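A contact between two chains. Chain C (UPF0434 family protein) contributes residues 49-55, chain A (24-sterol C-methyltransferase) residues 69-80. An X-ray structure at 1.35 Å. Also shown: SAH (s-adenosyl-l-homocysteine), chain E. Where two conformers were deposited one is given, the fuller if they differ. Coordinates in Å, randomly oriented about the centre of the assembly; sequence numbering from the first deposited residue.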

# COMPACT_ATOMS: atom_id res chain seq x y z
N GLY C 49 9.06 21.95 26.63
CA GLY C 49 8.56 20.62 26.26
C GLY C 49 9.06 20.05 24.95
O GLY C 49 8.73 18.90 24.61
N ILE C 50 9.85 20.84 24.19
CA ILE C 50 10.33 20.37 22.90
C ILE C 50 11.83 20.08 22.96
O ILE C 50 12.65 21.02 23.09
CB ILE C 50 10.02 21.41 21.79
CG1 ILE C 50 8.45 21.58 21.65
CG2 ILE C 50 10.66 20.94 20.45
CD1 ILE C 50 8.03 22.64 20.66
N PRO C 51 12.22 18.80 22.81
CA PRO C 51 13.64 18.48 22.74
C PRO C 51 14.22 18.96 21.41
O PRO C 51 13.59 18.77 20.35
CB PRO C 51 13.68 16.95 22.79
CG PRO C 51 12.32 16.54 23.25
CD PRO C 51 11.40 17.58 22.75
N ASN C 52 15.43 19.53 21.46
CA ASN C 52 16.12 19.91 20.24
C ASN C 52 17.21 18.87 20.07
O ASN C 52 18.28 18.94 20.69
CB ASN C 52 16.68 21.33 20.30
CG ASN C 52 17.23 21.72 18.95
OD1 ASN C 52 17.71 20.88 18.17
ND2 ASN C 52 17.23 23.01 18.66
N LEU C 53 16.91 17.86 19.21
CA LEU C 53 17.77 16.73 18.95
C LEU C 53 18.49 16.86 17.61
O LEU C 53 18.87 15.83 17.01
CB LEU C 53 17.02 15.39 19.10
CG LEU C 53 16.71 15.04 20.55
CD1 LEU C 53 15.50 14.15 20.67
CD2 LEU C 53 17.88 14.34 21.19
N LEU C 54 18.71 18.11 17.16
CA LEU C 54 19.55 18.32 16.00
C LEU C 54 20.98 17.98 16.41
O LEU C 54 21.39 18.32 17.54
CB LEU C 54 19.56 19.79 15.55
CG LEU C 54 18.32 20.28 14.85
CD1 LEU C 54 18.40 21.76 14.72
CD2 LEU C 54 18.19 19.64 13.46
N PRO C 55 21.80 17.49 15.47
CA PRO C 55 23.23 17.30 15.75
C PRO C 55 23.84 18.63 16.18
O PRO C 55 23.37 19.69 15.74
CB PRO C 55 23.80 16.89 14.39
CG PRO C 55 22.69 16.30 13.68
CD PRO C 55 21.48 17.09 14.08
N SAH E . 4.55 17.57 6.05
CA SAH E . 4.09 18.98 6.13
CB SAH E . 5.25 20.02 5.81
CG SAH E . 5.90 19.83 4.43
SD SAH E . 7.14 21.13 4.13
C SAH E . 2.95 19.24 5.14
O SAH E . 2.56 18.17 4.50
OXT SAH E . 2.48 20.33 4.99
C5' SAH E . 8.69 20.27 4.50
C4' SAH E . 8.96 20.20 5.99
O4' SAH E . 10.14 19.38 6.17
C3' SAH E . 9.26 21.55 6.65
O3' SAH E . 8.53 21.73 7.86
C2' SAH E . 10.77 21.52 6.86
O2' SAH E . 11.24 22.26 7.98
C1' SAH E . 11.05 20.03 7.03
N9 SAH E . 12.40 19.63 6.66
C8 SAH E . 13.01 19.80 5.44
N7 SAH E . 14.22 19.29 5.37
C5 SAH E . 14.42 18.74 6.63
C6 SAH E . 15.50 18.04 7.20
N6 SAH E . 16.66 17.78 6.56
N1 SAH E . 15.37 17.60 8.48
C2 SAH E . 14.23 17.86 9.13
N3 SAH E . 13.15 18.53 8.70
C4 SAH E . 13.31 18.94 7.43
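Chain A 69-80: DGSPEMVQNARA

Chain A residues 72-80 form a helix, preceded by G70(A) and S71(A) in a loop, and this segment packs against a piece of chain C that is extended from I50(C) to N52(C), with a strand that includes I50(C) and P51(C). The two backbones run in opposite directions: the CA of I50(C) lies 7.6 Å from the CA of Q76(A), the CA of N52(C) 7.7 Å from the CA of P72(A), and the CA of L54(C) 7.3 Å from the CA of G70(A). The helix is capped by S71(A), whose OG accepts from M74(A) N at 3.1 Å.

No direct hydrogen bond joins the stretches, and the contact is largely apolar. I50(C), with chi1 m and chi2 t, makes the largest contribution, with 86 Å² covered, and its CA-to-CB bond points toward the helix. Its CD1 reaches across one turn, 3.7 Å from V75(A) O, 3.8 Å from Q76(A) CA and 3.9 Å from R79(A) CB, while its CG2 meets V75(A) CG2 at 3.9 Å. Further along, N52(C) ND2 approaches P72(A) CG at 4.5 Å; N52(C) OD1 instead accepts from L54(C) N at 3.1 Å, a bond within chain C. L54(C) CD1 then rests 4.2 Å from G70(A) O. At the other end a water accepts from R79(A) NH2 at 3.1 Å and donates weakly to G49(C) O at 3.4 Å.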

# COMPACT_ATOMS: atom_id res chain seq x y z
N ASP A 69 10.87 17.88 13.03
CA ASP A 69 11.06 18.90 11.98
C ASP A 69 12.40 19.56 12.24
O ASP A 69 12.79 19.68 13.41
CB ASP A 69 9.92 19.94 12.01
CG ASP A 69 9.76 20.61 10.67
OD1 ASP A 69 10.55 21.54 10.38
OD2 ASP A 69 8.91 20.14 9.87
N GLY A 70 13.09 20.00 11.20
CA GLY A 70 14.38 20.67 11.37
C GLY A 70 14.23 22.14 11.77
O GLY A 70 15.24 22.80 12.11
N SER A 71 13.00 22.68 11.74
CA SER A 71 12.73 24.07 12.07
C SER A 71 12.14 24.19 13.48
O SER A 71 10.99 23.78 13.68
CB SER A 71 11.75 24.67 11.07
OG SER A 71 11.28 25.91 11.55
N PRO A 72 12.87 24.78 14.46
CA PRO A 72 12.30 24.94 15.81
C PRO A 72 10.96 25.69 15.79
O PRO A 72 10.03 25.26 16.47
CB PRO A 72 13.36 25.74 16.57
CG PRO A 72 14.67 25.35 15.87
CD PRO A 72 14.28 25.23 14.40
N GLU A 73 10.84 26.74 14.97
CA GLU A 73 9.59 27.52 14.91
C GLU A 73 8.43 26.67 14.39
O GLU A 73 7.30 26.80 14.85
CB GLU A 73 9.75 28.83 14.11
CG GLU A 73 10.60 29.84 14.87
CD GLU A 73 11.09 30.98 14.00
OE1 GLU A 73 10.44 32.04 13.99
OE2 GLU A 73 12.13 30.80 13.33
N MET A 74 8.73 25.79 13.39
CA MET A 74 7.73 24.90 12.85
C MET A 74 7.20 23.97 13.97
O MET A 74 5.99 23.83 14.11
CB MET A 74 8.35 24.05 11.72
CG MET A 74 7.39 23.46 10.76
SD MET A 74 6.47 24.67 9.77
CE MET A 74 7.54 24.97 8.38
N VAL A 75 8.11 23.36 14.78
CA VAL A 75 7.57 22.45 15.82
C VAL A 75 6.95 23.21 16.96
O VAL A 75 6.02 22.67 17.56
CB VAL A 75 8.46 21.31 16.36
CG1 VAL A 75 8.52 20.16 15.39
CG2 VAL A 75 9.85 21.81 16.71
N GLN A 76 7.41 24.45 17.25
CA GLN A 76 6.73 25.24 18.28
C GLN A 76 5.30 25.49 17.82
O GLN A 76 4.37 25.35 18.61
CB GLN A 76 7.46 26.56 18.48
CG GLN A 76 8.76 26.38 19.23
CD GLN A 76 9.75 27.47 18.93
OE1 GLN A 76 9.38 28.62 18.61
NE2 GLN A 76 11.02 27.13 19.04
N ASN A 77 5.07 25.78 16.52
CA ASN A 77 3.73 26.00 16.00
C ASN A 77 2.93 24.72 16.06
O ASN A 77 1.79 24.72 16.53
CB ASN A 77 3.79 26.50 14.56
CG ASN A 77 4.27 27.90 14.41
OD1 ASN A 77 4.60 28.61 15.38
ND2 ASN A 77 4.34 28.31 13.16
N ALA A 78 3.53 23.58 15.60
CA ALA A 78 2.80 22.31 15.63
C ALA A 78 2.37 21.97 17.06
O ALA A 78 1.26 21.52 17.26
CB ALA A 78 3.68 21.20 15.06
N ARG A 79 3.23 22.23 18.05
CA ARG A 79 2.89 21.93 19.44
C ARG A 79 1.72 22.81 19.88
O ARG A 79 0.77 22.33 20.53
CB ARG A 79 4.15 22.15 20.32
CG ARG A 79 3.91 22.16 21.82
CD ARG A 79 3.70 20.78 22.37
NE ARG A 79 2.38 20.25 22.03
CZ ARG A 79 2.08 18.95 22.10
NH1 ARG A 79 0.87 18.53 21.76
NH2 ARG A 79 2.97 18.07 22.53
N ALA A 80 1.74 24.08 19.48
CA ALA A 80 0.68 25.03 19.85
C ALA A 80 -0.65 24.65 19.20
O ALA A 80 -1.71 24.86 19.80
CB ALA A 80 1.07 26.47 19.46
O HOH W 1 5.29 18.85 24.43